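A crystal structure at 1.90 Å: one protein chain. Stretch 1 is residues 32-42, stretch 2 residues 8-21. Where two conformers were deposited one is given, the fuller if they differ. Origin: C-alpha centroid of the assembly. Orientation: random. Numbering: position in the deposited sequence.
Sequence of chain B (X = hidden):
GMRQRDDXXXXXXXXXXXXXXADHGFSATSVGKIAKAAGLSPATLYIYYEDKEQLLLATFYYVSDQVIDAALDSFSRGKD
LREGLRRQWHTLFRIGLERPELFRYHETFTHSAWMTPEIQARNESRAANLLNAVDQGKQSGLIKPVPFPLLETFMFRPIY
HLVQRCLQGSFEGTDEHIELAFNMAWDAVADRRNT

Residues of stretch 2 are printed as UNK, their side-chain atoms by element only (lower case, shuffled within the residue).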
ATOM      1  N   GLY B  32      23.870 -17.418   8.690  1.00 21.24           N
ATOM      2  CA  GLY B  32      24.671 -17.098   9.878  1.00 23.03           C
ATOM      3  C   GLY B  32      24.024 -16.054  10.785  1.00 20.66           C
ATOM      4  O   GLY B  32      24.053 -16.207  11.993  1.00 25.37           O
ATOM      5  N   LYS B  33      23.432 -15.014  10.209  1.00 23.98           N
ATOM      6  CA  LYS B  33      22.786 -13.964  11.010  1.00 22.75           C
ATOM      7  C   LYS B  33      21.471 -14.427  11.640  1.00 23.71           C
ATOM      8  O   LYS B  33      21.154 -14.079  12.782  1.00 24.04           O
ATOM      9  CB  LYS B  33      22.520 -12.745  10.155  1.00 24.08           C
ATOM     10  CG  LYS B  33      23.705 -11.965   9.800  1.00 32.04           C
ATOM     11  CD  LYS B  33      23.340 -10.919   8.729  1.00 37.31           C
ATOM     12  CE  LYS B  33      24.561 -10.153   8.205  1.00 46.94           C
ATOM     13  NZ  LYS B  33      24.152  -9.118   7.164  1.00 41.17           N
ATOM     14  N   ILE B  34      20.717 -15.229  10.894  1.00 19.59           N
ATOM     15  CA  ILE B  34      19.531 -15.852  11.413  1.00 21.71           C
ATOM     16  C   ILE B  34      19.899 -16.760  12.597  1.00 19.22           C
ATOM     17  O   ILE B  34      19.259 -16.697  13.669  1.00 21.51           O
ATOM     18  CB  ILE B  34      18.785 -16.661  10.316  1.00 20.00           C
ATOM     19  CG1 ILE B  34      18.176 -15.740   9.262  1.00 22.19           C
ATOM     20  CG2 ILE B  34      17.717 -17.558  10.972  1.00 18.29           C
ATOM     21  CD1 ILE B  34      17.565 -16.478   8.088  1.00 22.05           C
ATOM     22  N   ALA B  35      20.897 -17.623  12.418  1.00 20.90           N
ATOM     23  CA  ALA B  35      21.346 -18.521  13.507  1.00 22.53           C
ATOM     24  C   ALA B  35      21.748 -17.696  14.790  1.00 22.80           C
ATOM     25  O   ALA B  35      21.310 -17.979  15.942  1.00 25.50           O
ATOM     26  CB  ALA B  35      22.499 -19.404  13.031  1.00 21.12           C
ATOM     27  N   LYS B  36      22.531 -16.658  14.559  1.00 24.54           N
ATOM     28  CA  LYS B  36      22.994 -15.784  15.633  1.00 29.50           C
ATOM     29  C   LYS B  36      21.788 -15.128  16.346  1.00 29.13           C
ATOM     30  O   LYS B  36      21.689 -15.150  17.577  1.00 29.68           O
ATOM     31  CB  LYS B  36      23.952 -14.747  15.063  1.00 32.13           C
ATOM     32  CG  LYS B  36      24.797 -14.049  16.104  1.00 41.39           C
ATOM     33  CD  LYS B  36      25.788 -13.053  15.479  1.00 43.05           C
ATOM     34  CE  LYS B  36      27.007 -13.757  14.856  1.00 54.06           C
ATOM     35  NZ  LYS B  36      28.223 -12.880  14.850  1.00 55.54           N
ATOM     36  N   ALA B  37      20.841 -14.624  15.568  1.00 23.87           N
ATOM     37  CA  ALA B  37      19.655 -14.019  16.119  1.00 25.09           C
ATOM     38  C   ALA B  37      18.846 -15.015  16.930  1.00 27.07           C
ATOM     39  O   ALA B  37      18.210 -14.637  17.888  1.00 29.26           O
ATOM     40  CB  ALA B  37      18.840 -13.406  15.053  1.00 23.62           C
ATOM     41  N   ALA B  38      18.833 -16.285  16.519  1.00 24.42           N
ATOM     42  CA  ALA B  38      18.187 -17.329  17.240  1.00 22.22           C
ATOM     43  C   ALA B  38      18.968 -17.845  18.466  1.00 24.63           C
ATOM     44  O   ALA B  38      18.468 -18.690  19.157  1.00 27.90           O
ATOM     45  CB  ALA B  38      17.891 -18.532  16.277  1.00 20.33           C
ATOM     46  N   GLY B  39      20.221 -17.449  18.659  1.00 27.66           N
ATOM     47  CA  GLY B  39      21.053 -17.984  19.755  1.00 30.71           C
ATOM     48  C   GLY B  39      21.600 -19.387  19.533  1.00 32.96           C
ATOM     49  O   GLY B  39      21.923 -20.106  20.502  1.00 32.44           O
ATOM     50  N   LEU B  40      21.728 -19.784  18.270  1.00 29.46           N
ATOM     51  CA  LEU B  40      22.109 -21.147  17.908  1.00 30.24           C
ATOM     52  C   LEU B  40      23.129 -21.172  16.780  1.00 29.93           C
ATOM     53  O   LEU B  40      23.395 -20.180  16.160  1.00 28.14           O
ATOM     54  CB  LEU B  40      20.842 -21.920  17.511  1.00 29.31           C
ATOM     55  CG  LEU B  40      19.786 -22.044  18.606  1.00 31.35           C
ATOM     56  CD1 LEU B  40      18.442 -22.510  18.000  1.00 28.16           C
ATOM     57  CD2 LEU B  40      20.274 -22.990  19.747  1.00 33.64           C
ATOM     58  N   SER B  41      23.765 -22.313  16.564  1.00 29.18           N
ATOM     59  CA  SER B  41      24.798 -22.404  15.567  1.00 28.28           C
ATOM     60  C   SER B  41      24.194 -22.637  14.188  1.00 26.53           C
ATOM     61  O   SER B  41      23.095 -23.118  14.088  1.00 22.85           O
ATOM     62  CB  SER B  41      25.729 -23.564  15.874  1.00 27.53           C
ATOM     63  OG  SER B  41      25.072 -24.816  15.734  1.00 30.59           O
ATOM     64  N   PRO B  42      24.913 -22.265  13.120  1.00 25.93           N
ATOM     65  CA  PRO B  42      24.457 -22.645  11.786  1.00 24.90           C
ATOM     66  C   PRO B  42      24.336 -24.170  11.634  1.00 27.30           C
ATOM     67  O   PRO B  42      23.423 -24.640  10.962  1.00 21.74           O
ATOM     68  CB  PRO B  42      25.540 -22.092  10.867  1.00 27.65           C
ATOM     69  CG  PRO B  42      26.149 -20.970  11.632  1.00 31.18           C
ATOM     70  CD  PRO B  42      26.030 -21.317  13.089  1.00 28.12           C
ATOM     71  N   UNK B   8      10.268 -26.236  19.121  1.00 42.51           N
ATOM     72  CA  UNK B   8      10.852 -25.051  19.751  1.00 41.16           C
ATOM     73  C   UNK B   8      12.159 -24.509  19.129  1.00 39.38           C
ATOM     74  O   UNK B   8      12.384 -23.288  19.089  1.00 36.19           O
ATOM     75  c   UNK B   8      11.051 -25.311  21.244  1.00 42.67           C
ATOM     76  o   UNK B   8      11.941 -24.369  21.803  1.00 48.41           O
ATOM     77  N   UNK B   9      13.049 -25.396  18.700  1.00 36.38           N
ATOM     78  CA  UNK B   9      14.253 -24.962  18.004  1.00 34.98           C
ATOM     79  C   UNK B   9      13.790 -24.404  16.656  1.00 29.83           C
ATOM     80  O   UNK B   9      14.270 -23.360  16.205  1.00 29.97           O
ATOM     81  c   UNK B   9      17.816 -26.673  20.484  1.00 46.83           C
ATOM     82  c   UNK B   9      15.222 -26.142  17.755  1.00 38.98           C
ATOM     83  c   UNK B   9      15.866 -26.736  18.964  1.00 45.70           C
ATOM     84  c   UNK B   9      17.060 -25.950  19.404  1.00 40.73           C
ATOM     85  n   UNK B   9      18.501 -27.881  19.973  1.00 45.28           N
ATOM     86  N   UNK B  10      12.846 -25.090  16.024  1.00 25.60           N
ATOM     87  CA  UNK B  10      12.334 -24.651  14.734  1.00 27.36           C
ATOM     88  C   UNK B  10      11.742 -23.249  14.864  1.00 28.36           C
ATOM     89  O   UNK B  10      12.062 -22.391  14.077  1.00 23.56           O
ATOM     90  n   UNK B  10      12.488 -30.243  10.695  1.00 42.72           N
ATOM     91  n   UNK B  10      11.421 -29.009  12.349  1.00 37.59           N
ATOM     92  n   UNK B  10      11.841 -28.095  10.256  1.00 39.67           N
ATOM     93  c   UNK B  10      11.299 -25.591  14.139  1.00 29.28           C
ATOM     94  c   UNK B  10      10.793 -27.790  12.912  1.00 32.69           C
ATOM     95  c   UNK B  10      11.902 -29.117  11.104  1.00 43.91           C
ATOM     96  c   UNK B  10      11.878 -26.842  13.468  1.00 33.97           C
ATOM     97  N   UNK B  11      10.887 -23.043  15.863  1.00 28.06           N
ATOM     98  CA  UNK B  11      10.281 -21.736  16.143  0.50 28.24           C
ATOM     99  C   UNK B  11      11.335 -20.643  16.353  1.00 27.92           C
ATOM    100  O   UNK B  11      11.157 -19.490  15.912  1.00 25.15           O
ATOM    101  c   UNK B  11       8.853 -20.395  17.835  0.50 25.24           C
ATOM    102  c   UNK B  11       9.336 -21.806  17.389  0.50 30.31           C
ATOM    103  c   UNK B  11       8.113 -22.665  17.075  0.50 30.82           C
ATOM    104  c   UNK B  11       7.174 -22.019  16.135  0.50 33.07           C
ATOM    105  N   UNK B  12      12.437 -20.990  17.008  1.00 24.00           N
ATOM    106  CA  UNK B  12      13.495 -20.040  17.251  1.00 24.34           C
ATOM    107  C   UNK B  12      14.048 -19.569  15.917  1.00 24.77           C
ATOM    108  O   UNK B  12      14.237 -18.344  15.714  1.00 23.62           O
ATOM    109  c   UNK B  12      14.603 -20.601  18.158  1.00 22.83           C
ATOM    110  N   UNK B  13      14.265 -20.510  14.990  1.00 23.72           N
ATOM    111  CA  UNK B  13      14.767 -20.136  13.660  1.00 21.61           C
ATOM    112  C   UNK B  13      13.769 -19.392  12.790  1.00 21.37           C
ATOM    113  O   UNK B  13      14.159 -18.458  12.088  1.00 21.27           O
ATOM    114  c   UNK B  13      17.720 -21.257  13.662  1.00 19.44           C
ATOM    115  c   UNK B  13      17.622 -23.857  14.539  1.00 22.12           C
ATOM    116  c   UNK B  13      15.307 -21.354  12.901  1.00 25.22           C
ATOM    117  c   UNK B  13      16.536 -21.974  13.525  1.00 21.77           C
ATOM    118  c   UNK B  13      16.494 -23.278  13.983  1.00 26.07           C
ATOM    119  c   UNK B  13      18.802 -23.125  14.672  1.00 19.44           C
ATOM    120  c   UNK B  13      18.835 -21.823  14.237  1.00 19.88           C
ATOM    121  N   UNK B  14      12.501 -19.820  12.812  1.00 21.25           N
ATOM    122  CA  UNK B  14      11.473 -19.205  12.048  1.00 23.08           C
ATOM    123  C   UNK B  14      11.249 -17.751  12.518  1.00 22.83           C
ATOM    124  O   UNK B  14      11.211 -16.848  11.715  1.00 21.96           O
ATOM    125  c   UNK B  14      10.249 -21.414  11.522  1.00 27.30           C
ATOM    126  c   UNK B  14      10.175 -20.021  12.138  1.00 22.90           C
ATOM    127  c   UNK B  14       9.170 -22.330  12.085  1.00 27.06           C
ATOM    128  c   UNK B  14      10.238 -21.301   9.990  1.00 21.75           C
ATOM    129  N   UNK B  15      11.175 -17.549  13.830  1.00 22.49           N
ATOM    130  CA  UNK B  15      11.034 -16.212  14.407  1.00 23.78           C
ATOM    131  C   UNK B  15      12.260 -15.322  14.124  1.00 22.98           C
ATOM    132  O   UNK B  15      12.121 -14.155  13.801  1.00 23.80           O
ATOM    133  c   UNK B  15      10.774 -16.345  15.916  1.00 23.60           C
ATOM    134  c   UNK B  15       8.292 -15.671  15.947  1.00 27.95           C
ATOM    135  o   UNK B  15       8.637 -14.466  15.783  1.00 34.24           O
ATOM    136  o   UNK B  15       7.103 -16.013  15.841  1.00 29.48           O
ATOM    137  c   UNK B  15       9.348 -16.760  16.260  1.00 23.90           C
ATOM    138  N   UNK B  16      13.458 -15.876  14.208  1.00 21.24           N
ATOM    139  CA  UNK B  16      14.678 -15.110  13.910  1.00 21.54           C
ATOM    140  C   UNK B  16      14.681 -14.680  12.436  1.00 18.44           C
ATOM    141  O   UNK B  16      15.139 -13.581  12.101  1.00 24.19           O
ATOM    142  c   UNK B  16      15.924 -15.950  14.229  1.00 18.16           C
ATOM    143  N   UNK B  17      14.160 -15.542  11.561  1.00 20.45           N
ATOM    144  CA  UNK B  17      14.055 -15.244  10.129  1.00 19.27           C
ATOM    145  C   UNK B  17      13.059 -14.084   9.944  1.00 20.81           C
ATOM    146  O   UNK B  17      13.363 -13.126   9.259  1.00 22.07           O
ATOM    147  o   UNK B  17      14.556 -17.507   9.452  1.00 20.20           O
ATOM    148  c   UNK B  17      13.610 -16.445   9.320  1.00 22.05           C
ATOM    149  c   UNK B  17      13.525 -16.111   7.830  1.00 19.77           C
ATOM    150  N   UNK B  18      11.862 -14.210  10.534  1.00 23.60           N
ATOM    151  CA  UNK B  18      10.880 -13.089  10.554  1.00 21.04           C
ATOM    152  C   UNK B  18      11.531 -11.760  10.994  1.00 23.88           C
ATOM    153  O   UNK B  18      11.419 -10.782  10.278  1.00 24.62           O
ATOM    154  c   UNK B  18       8.854 -14.536  10.924  1.00 17.19           C
ATOM    155  c   UNK B  18       8.817 -12.038  11.611  1.00 18.21           C
ATOM    156  c   UNK B  18       9.690 -13.357  11.468  1.00 20.68           C
ATOM    157  N   UNK B  19      12.246 -11.740  12.128  1.00 24.49           N
ATOM    158  CA  UNK B  19      12.869 -10.521  12.617  1.00 26.57           C
ATOM    159  C   UNK B  19      13.942  -9.934  11.732  1.00 27.94           C
ATOM    160  O   UNK B  19      13.924  -8.714  11.455  1.00 24.26           O
ATOM    161  n   UNK B  19      15.424 -13.522  17.188  1.00 32.76           N
ATOM    162  c   UNK B  19      13.446 -10.685  14.043  1.00 28.24           C
ATOM    163  c   UNK B  19      14.255 -12.938  16.991  1.00 30.55           C
ATOM    164  c   UNK B  19      12.978 -10.872  16.500  1.00 39.82           C
ATOM    165  c   UNK B  19      12.414 -11.003  15.083  1.00 36.39           C
ATOM    166  n   UNK B  19      13.153 -13.652  17.070  1.00 30.37           N
ATOM    167  n   UNK B  19      14.200 -11.635  16.719  1.00 32.64           N
ATOM    168  N   UNK B  20      14.865 -10.781  11.262  1.00 22.10           N
ATOM    169  CA  UNK B  20      15.981 -10.316  10.477  1.00 25.22           C
ATOM    170  C   UNK B  20      15.536  -9.820   9.108  1.00 24.19           C
ATOM    171  O   UNK B  20      15.998  -8.758   8.640  1.00 27.54           O
ATOM    172  o   UNK B  20      19.447 -10.085  11.495  1.00 40.26           O
ATOM    173  o   UNK B  20      18.247 -10.068  13.349  1.00 39.12           O
ATOM    174  c   UNK B  20      18.527 -10.523  12.214  1.00 37.98           C
ATOM    175  c   UNK B  20      17.049 -11.402  10.384  1.00 23.95           C
ATOM    176  c   UNK B  20      17.705 -11.697  11.690  1.00 31.47           C
ATOM    177  N   UNK B  21      14.635 -10.549   8.461  1.00 23.76           N
ATOM    178  CA  UNK B  21      14.165 -10.126   7.140  1.00 23.42           C
ATOM    179  C   UNK B  21      13.285  -8.872   7.280  1.00 30.23           C
ATOM    180  O   UNK B  21      13.408  -7.916   6.466  1.00 30.14           O
ATOM    181  c   UNK B  21      14.433 -12.392   6.073  1.00 23.83           C
ATOM    182  c   UNK B  21      13.447 -11.234   6.393  1.00 20.09           C
ATOM    183  c   UNK B  21      12.778 -10.679   5.107  1.00 20.49           C
TER

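Position 8 carries one carbon and then one oxygen, out of reach of stretch 1: Ser8, a small polar residue at an exposed site. Position 9 has four carbons in a row ending in nitrogen, and one of its carbons lies 4.0 Å from Leu40 CD1. This is Lys9, its aliphatic part lining the margin of the contact. At position 10, three carbons, a nitrogen and a carbon bearing two more nitrogens point away: Arg10, whose NH1 is hydrogen-bonded elsewhere in the structure. Position 11 has four carbons, forked at the first with one arm two carbons long, hence Ile11, partly exposed and without contact.

A single carbon at position 12 points toward stretch 1, its CB 4.3 Å from Ala38 CB. This is Ala12, a short residue where the backbone also comes close: its O is 3.7 Å from Ala38 CB. Position 13 holds one carbon and a six-carbon ring, with no oxygen; CA-to-CB points sideways, but the ring reaches across to Leu40 and Ala38, with Ala35 CA at its edge: Phe13. Phe13 CZ lies 3.4 Å from Leu40 CD1 and Phe13 CD1 3.8 Å from Ala38 CB. A large apolar ring suits this buried site.

Position 14, four carbons forked at the second, points away into buried surroundings, which suit a hydrocarbon side chain: Leu14. Position 15 has three carbons, the third carrying two oxygens, and its end leads away: Glu15, both oxygens hydrogen-bonded elsewhere in the structure. Position 16 is again one carbon, its CB 3.5 Å from Ile34 O, 3.8 Å from Ala38 CB and 4.0 Å from Ala37 CB: Ala16, a single methyl fitting a close approach.

At position 17 one carbon carries a carbon and an oxygen, the latter 3.5 Å from Ile34 CD1: Thr17. Its OG1 donates to Phe13 O at 2.8 Å, satisfying the hydroxyl in a buried place. Position 18, three carbons branched at the first, is Val18, apolar as suits a buried site. Position 19 has three carbons, a nitrogen and a carbon with two nitrogens, one 3.1 Å from Ala37 O: Arg19, long enough to reach it. Position 20, three carbons ending in two oxygens, one 3.8 Å from Ala37 CB, is Glu20, its carboxylate suiting a partly exposed site. Position 21, three carbons branched at the first, is Val21, likewise apolar and buried.

The helix axes approach to 8.4 Å at 117°. Small residues meet where Ala38 CA is 5.3 Å from Ala16 CA. Around them, Phe13, Leu40 and Ile34 supply apolar bulk, Ile34 CG2 lying 4.1 Å from Ala16 CB, while Arg19 and Glu20 extend the contact with longer polar chains.

Stretch 2, residues 8-21: SKRIAFLEATVREV
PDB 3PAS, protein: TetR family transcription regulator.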